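Uncharacterized protein Atu1656 (Agrobacterium tumefaciens, PDB 2OJH) is of unknown function but folds as a six-bladed beta-propeller and probably resembles TolB, to whose family it belongs. Local coordinates at residues L98-I112 with P122-W136. Numbering follows the deposited sequence.
Sequences LYAISDKVEFGKSAI and PRLMTKNLPSYWHGW
Ala100 lays its CB over one face of the Trp133 indole, 3.5 Å from the five-membered ring centroid and 12° off the normal, a CH-pi contact; the opposite face receives the backbone N of Gly135. Ile112 reaches the same ring from the side, its CG2 lying near the ring plane 3.7 Å from Trp133 CD1. Leu98 crosses Trp136 at about a right angle, CB 3.6 Å from CH2.

Hydrogen bonds run beside this packing. Ser102 OG accepts from Trp133 N at 2.9 Å and also bonds Asp89 O. Ser110 and Ser131 pair twice: Ser131 N donates to Ser110 O, while chi1 of -175° swings Ser110 OG away from its own nitrogen to donate to Ser131 O at 2.8 Å. A water bridges Ser110 N and Tyr132 OH. Thr126 OG1 takes the N-H of Ile112 at 3.0 Å, nearly straight (172°), and Met125 N returns a bond to Ile112 O.

At the outer end, Leu129 splits its methyls, CD1 against Phe107 CB and CD2 against Ala111 CB. The 123-126 bonds extend the sheet of strands 98-103 and 111-116, whereas residues 129-136 join it to the next propeller blade, where 131-136 is an outermost strand beside 142-149.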
loop_
_atom_site.group_PDB
_atom_site.type_symbol
_atom_site.label_atom_id
_atom_site.label_comp_id
_atom_site.label_asym_id
_atom_site.label_seq_id
_atom_site.Cartn_x
_atom_site.Cartn_y
_atom_site.Cartn_z
ATOM N N LEU A 98 9.761 3.692 12.781
ATOM C CA LEU A 98 9.619 4.751 11.779
ATOM C C LEU A 98 8.374 4.612 10.953
ATOM O O LEU A 98 7.949 3.494 10.656
ATOM C CB LEU A 98 10.805 4.766 10.801
ATOM C CG LEU A 98 12.198 5.105 11.346
ATOM C CD1 LEU A 98 13.218 4.989 10.247
ATOM C CD2 LEU A 98 12.307 6.497 12.033
ATOM N N TYR A 99 7.833 5.764 10.559
ATOM C CA TYR A 99 6.795 5.850 9.547
ATOM C C TYR A 99 7.370 6.456 8.271
ATOM O O TYR A 99 8.246 7.315 8.309
ATOM C CB TYR A 99 5.645 6.744 10.032
ATOM C CG TYR A 99 4.809 6.225 11.181
ATOM C CD1 TYR A 99 4.854 4.883 11.577
ATOM C CD2 TYR A 99 3.924 7.074 11.842
ATOM C CE1 TYR A 99 4.063 4.412 12.648
ATOM C CE2 TYR A 99 3.133 6.621 12.913
ATOM C CZ TYR A 99 3.201 5.287 13.302
ATOM O OH TYR A 99 2.415 4.843 14.344
ATOM N N ALA A 100 6.867 6.005 7.137
ATOM C CA ALA A 100 7.154 6.648 5.881
ATOM C C ALA A 100 5.839 7.207 5.356
ATOM O O ALA A 100 4.793 6.500 5.373
ATOM C CB ALA A 100 7.750 5.652 4.917
ATOM N N ILE A 101 5.871 8.465 4.906
ATOM C CA ILE A 101 4.649 9.138 4.404
ATOM C C ILE A 101 4.950 9.771 3.064
ATOM O O ILE A 101 6.122 9.971 2.713
ATOM C CB ILE A 101 4.150 10.236 5.382
ATOM C CG1 ILE A 101 5.244 11.284 5.595
ATOM C CG2 ILE A 101 3.758 9.618 6.759
ATOM C CD1 ILE A 101 4.849 12.469 6.563
ATOM N N SER A 102 3.907 10.091 2.306
ATOM C CA SER A 102 4.054 10.749 1.042
ATOM C C SER A 102 3.189 12.015 1.143
ATOM O O SER A 102 1.967 11.925 1.258
ATOM C CB SER A 102 3.546 9.835 -0.075
ATOM O OG SER A 102 4.251 8.600 -0.072
ATOM N N ASP A 103 3.825 13.180 1.134
ATOM C CA ASP A 103 3.142 14.429 1.450
ATOM C C ASP A 103 3.411 15.532 0.403
ATOM O O ASP A 103 4.461 15.542 -0.253
ATOM C CB ASP A 103 3.586 14.896 2.832
ATOM C CG ASP A 103 3.020 16.243 3.187
ATOM O OD1 ASP A 103 1.857 16.280 3.654
ATOM O OD2 ASP A 103 3.730 17.264 3.003
ATOM N N LYS A 104 2.473 16.471 0.261
ATOM C CA LYS A 104 2.639 17.511 -0.743
ATOM C C LYS A 104 2.669 18.958 -0.246
ATOM O O LYS A 104 2.540 19.874 -1.043
ATOM C CB LYS A 104 1.639 17.340 -1.895
ATOM C CG LYS A 104 0.208 17.543 -1.545
ATOM C CD LYS A 104 -0.715 17.039 -2.696
ATOM C CE LYS A 104 -1.128 18.181 -3.624
ATOM N NZ LYS A 104 -2.273 17.771 -4.521
ATOM N N VAL A 105 2.879 19.169 1.049
ATOM C CA VAL A 105 2.999 20.543 1.577
ATOM C C VAL A 105 4.171 21.299 0.952
ATOM O O VAL A 105 4.011 22.427 0.476
ATOM C CB VAL A 105 3.088 20.564 3.138
ATOM C CG1 VAL A 105 3.603 21.902 3.660
ATOM C CG2 VAL A 105 1.743 20.250 3.736
ATOM N N GLU A 106 5.344 20.675 0.943
ATOM C CA GLU A 106 6.581 21.376 0.575
ATOM C C GLU A 106 6.716 21.760 -0.885
ATOM O O GLU A 106 7.209 22.846 -1.182
ATOM C CB GLU A 106 7.803 20.584 1.021
ATOM C CG GLU A 106 8.128 20.801 2.479
ATOM C CD GLU A 106 9.534 20.363 2.848
ATOM O OE1 GLU A 106 9.918 19.213 2.548
ATOM O OE2 GLU A 106 10.246 21.169 3.484
ATOM N N PHE A 107 6.260 20.893 -1.785
ATOM C CA PHE A 107 6.512 21.066 -3.211
ATOM C C PHE A 107 5.270 20.999 -4.087
ATOM O O PHE A 107 5.376 21.136 -5.309
ATOM C CB PHE A 107 7.552 20.045 -3.682
ATOM C CG PHE A 107 8.818 20.054 -2.855
ATOM C CD1 PHE A 107 9.750 21.079 -3.000
ATOM C CD2 PHE A 107 9.058 19.059 -1.915
ATOM C CE1 PHE A 107 10.897 21.106 -2.233
ATOM C CE2 PHE A 107 10.224 19.078 -1.142
ATOM C CZ PHE A 107 11.131 20.096 -1.314
ATOM N N GLY A 108 4.100 20.818 -3.479
ATOM C CA GLY A 108 2.838 20.836 -4.226
ATOM C C GLY A 108 2.602 19.535 -4.951
ATOM O O GLY A 108 1.641 19.396 -5.710
ATOM N N LYS A 109 3.490 18.575 -4.729
ATOM C CA LYS A 109 3.356 17.236 -5.299
ATOM C C LYS A 109 3.998 16.221 -4.383
ATOM O O LYS A 109 4.821 16.581 -3.551
ATOM C CB LYS A 109 3.908 17.133 -6.713
ATOM C CG LYS A 109 5.320 17.549 -6.919
ATOM C CD LYS A 109 5.501 17.870 -8.398
ATOM C CE LYS A 109 6.671 18.793 -8.596
ATOM N NZ LYS A 109 6.863 19.176 -10.029
ATOM N N SER A 110 3.599 14.959 -4.529
ATOM C CA SER A 110 3.984 13.946 -3.545
ATOM C C SER A 110 5.490 13.791 -3.389
ATOM O O SER A 110 6.191 13.560 -4.380
ATOM C CB SER A 110 3.387 12.595 -3.925
ATOM O OG SER A 110 3.657 11.644 -2.903
ATOM N N ALA A 111 5.961 13.905 -2.145
ATOM C CA ALA A 111 7.351 13.662 -1.773
ATOM C C ALA A 111 7.374 12.736 -0.561
ATOM O O ALA A 111 6.520 12.840 0.341
ATOM C CB ALA A 111 8.050 14.998 -1.406
ATOM N N ILE A 112 8.356 11.838 -0.533
ATOM C CA ILE A 112 8.432 10.791 0.480
ATOM C C ILE A 112 9.248 11.313 1.672
ATOM O O ILE A 112 10.280 11.966 1.494
ATOM C CB ILE A 112 9.015 9.475 -0.126
ATOM C CG1 ILE A 112 8.033 8.891 -1.168
ATOM C CG2 ILE A 112 9.247 8.448 0.948
ATOM C CD1 ILE A 112 8.644 7.696 -1.945
ATOM N N PRO A 122 9.185 15.338 9.772
ATOM C CA PRO A 122 9.530 14.506 8.629
ATOM C C PRO A 122 10.890 14.801 8.008
ATOM O O PRO A 122 11.271 15.964 7.866
ATOM C CB PRO A 122 8.432 14.844 7.602
ATOM C CG PRO A 122 7.319 15.458 8.382
ATOM C CD PRO A 122 8.010 16.193 9.497
ATOM N N ARG A 123 11.605 13.751 7.643
ATOM C CA ARG A 123 12.886 13.865 6.971
ATOM C C ARG A 123 12.706 13.533 5.487
ATOM O O ARG A 123 12.328 12.430 5.169
ATOM C CB ARG A 123 13.878 12.891 7.620
ATOM C CG ARG A 123 14.291 13.231 9.065
ATOM C CD ARG A 123 14.732 11.973 9.872
ATOM N NE ARG A 123 15.340 10.946 9.008
ATOM C CZ ARG A 123 15.214 9.625 9.167
ATOM N NH1 ARG A 123 14.493 9.113 10.156
ATOM N NH2 ARG A 123 15.810 8.804 8.310
ATOM N N LEU A 124 12.983 14.491 4.591
ATOM C CA LEU A 124 12.782 14.285 3.128
ATOM C C LEU A 124 13.713 13.216 2.575
ATOM O O LEU A 124 14.948 13.278 2.795
ATOM C CB LEU A 124 12.977 15.604 2.314
ATOM C CG LEU A 124 12.764 15.526 0.795
ATOM C CD1 LEU A 124 11.312 15.188 0.411
ATOM C CD2 LEU A 124 13.225 16.823 0.136
HETATM N N MSE A 125 13.125 12.267 1.848
HETATM C CA MSE A 125 13.880 11.202 1.225
HETATM C C MSE A 125 14.078 11.445 -0.263
HETATM O O MSE A 125 15.166 11.211 -0.788
HETATM C CB MSE A 125 13.183 9.847 1.395
HETATM C CG MSE A 125 13.126 9.246 2.762
HETATM SE SE MSE A 125 14.882 9.123 3.615
HETATM C CE MSE A 125 14.832 10.535 4.904
ATOM N N THR A 126 13.031 11.886 -0.957
ATOM C CA THR A 126 13.099 11.978 -2.403
ATOM C C THR A 126 13.173 13.403 -2.955
ATOM O O THR A 126 12.260 14.212 -2.750
ATOM C CB THR A 126 11.887 11.336 -3.021
ATOM O OG1 THR A 126 10.708 11.930 -2.460
ATOM C CG2 THR A 126 11.895 9.851 -2.745
ATOM N N LYS A 127 14.257 13.690 -3.675
ATOM C CA LYS A 127 14.438 14.985 -4.300
ATOM C C LYS A 127 13.795 15.052 -5.675
ATOM O O LYS A 127 13.641 16.138 -6.207
ATOM C CB LYS A 127 15.924 15.332 -4.383
ATOM C CG LYS A 127 16.550 15.572 -3.004
ATOM C CD LYS A 127 18.041 15.681 -3.107
ATOM C CE LYS A 127 18.667 15.713 -1.716
ATOM N NZ LYS A 127 20.125 15.827 -1.889
ATOM N N ASN A 128 13.435 13.898 -6.236
ATOM C CA ASN A 128 12.846 13.802 -7.581
ATOM C C ASN A 128 11.386 13.425 -7.448
ATOM O O ASN A 128 11.066 12.401 -6.822
ATOM C CB ASN A 128 13.594 12.764 -8.407
ATOM C CG ASN A 128 15.087 13.110 -8.594
ATOM O OD1 ASN A 128 15.452 14.267 -8.793
ATOM N ND2 ASN A 128 15.941 12.094 -8.530
ATOM N N LEU A 129 10.504 14.268 -8.001
ATOM C CA LEU A 129 9.067 14.228 -7.693
ATOM C C LEU A 129 8.220 14.113 -8.947
ATOM O O LEU A 129 8.696 14.416 -10.046
ATOM C CB LEU A 129 8.656 15.484 -6.901
ATOM C CG LEU A 129 9.552 15.820 -5.716
ATOM C CD1 LEU A 129 9.092 17.073 -4.982
ATOM C CD2 LEU A 129 9.617 14.642 -4.720
ATOM N N PRO A 130 6.969 13.636 -8.797
ATOM C CA PRO A 130 6.445 13.096 -7.554
ATOM C C PRO A 130 6.877 11.642 -7.300
ATOM O O PRO A 130 7.118 10.870 -8.249
ATOM C CB PRO A 130 4.932 13.140 -7.762
ATOM C CG PRO A 130 4.741 13.026 -9.209
ATOM C CD PRO A 130 5.963 13.594 -9.882
ATOM N N SER A 131 6.958 11.288 -6.023
ATOM C CA SER A 131 7.270 9.926 -5.591
ATOM C C SER A 131 6.272 9.427 -4.524
ATOM O O SER A 131 5.917 10.164 -3.596
ATOM C CB SER A 131 8.697 9.863 -5.069
ATOM O OG SER A 131 9.621 10.290 -6.058
ATOM N N TYR A 132 5.798 8.182 -4.688
ATOM C CA TYR A 132 4.716 7.624 -3.854
ATOM C C TYR A 132 5.215 6.394 -3.079
ATOM O O TYR A 132 5.507 5.368 -3.669
ATOM C CB TYR A 132 3.517 7.265 -4.732
ATOM C CG TYR A 132 3.027 8.451 -5.528
ATOM C CD1 TYR A 132 2.069 9.332 -4.992
ATOM C CD2 TYR A 132 3.528 8.711 -6.807
ATOM C CE1 TYR A 132 1.605 10.425 -5.731
ATOM C CE2 TYR A 132 3.105 9.807 -7.517
ATOM C CZ TYR A 132 2.137 10.656 -6.974
ATOM O OH TYR A 132 1.707 11.733 -7.714
ATOM N N TRP A 133 5.349 6.518 -1.763
ATOM C CA TRP A 133 5.900 5.436 -0.934
ATOM C C TRP A 133 5.010 4.167 -0.942
ATOM O O TRP A 133 3.787 4.260 -0.747
ATOM C CB TRP A 133 6.098 5.924 0.487
ATOM C CG TRP A 133 6.913 4.920 1.259
ATOM C CD1 TRP A 133 8.262 4.935 1.456
ATOM C CD2 TRP A 133 6.429 3.705 1.862
ATOM N NE1 TRP A 133 8.644 3.829 2.195
ATOM C CE2 TRP A 133 7.530 3.063 2.449
ATOM C CE3 TRP A 133 5.169 3.142 2.024
ATOM C CZ2 TRP A 133 7.404 1.848 3.128
ATOM C CZ3 TRP A 133 5.050 1.917 2.680
ATOM C CH2 TRP A 133 6.156 1.296 3.230
ATOM N N HIS A 134 5.617 2.988 -1.113
ATOM C CA HIS A 134 4.819 1.767 -1.301
ATOM C C HIS A 134 5.271 0.480 -0.579
ATOM O O HIS A 134 4.435 -0.403 -0.376
ATOM C CB HIS A 134 4.557 1.499 -2.764
ATOM C CG HIS A 134 3.327 2.183 -3.287
ATOM N ND1 HIS A 134 2.045 1.745 -3.003
ATOM C CD2 HIS A 134 3.188 3.271 -4.087
ATOM C CE1 HIS A 134 1.173 2.548 -3.594
ATOM N NE2 HIS A 134 1.839 3.487 -4.247
ATOM N N GLY A 135 6.522 0.384 -0.124
ATOM C CA GLY A 135 6.947 -0.816 0.650
ATOM C C GLY A 135 8.300 -0.649 1.333
ATOM O O GLY A 135 9.191 0.016 0.778
ATOM N N TRP A 136 8.458 -1.237 2.523
ATOM C CA TRP A 136 9.734 -1.233 3.239
ATOM C C TRP A 136 10.426 -2.584 3.064
ATOM O O TRP A 136 9.788 -3.623 3.204
ATOM C CB TRP A 136 9.524 -0.980 4.738
ATOM C CG TRP A 136 10.567 -0.108 5.390
ATOM C CD1 TRP A 136 11.906 -0.337 5.469
ATOM C CD2 TRP A 136 10.329 1.131 6.068
ATOM N NE1 TRP A 136 12.527 0.695 6.147
ATOM C CE2 TRP A 136 11.574 1.609 6.520
ATOM C CE3 TRP A 136 9.178 1.888 6.328
ATOM C CZ2 TRP A 136 11.698 2.806 7.230
ATOM C CZ3 TRP A 136 9.300 3.080 7.035
ATOM C CH2 TRP A 136 10.550 3.528 7.473
HETATM O O HOH W 1 1.286 14.272 -6.243
#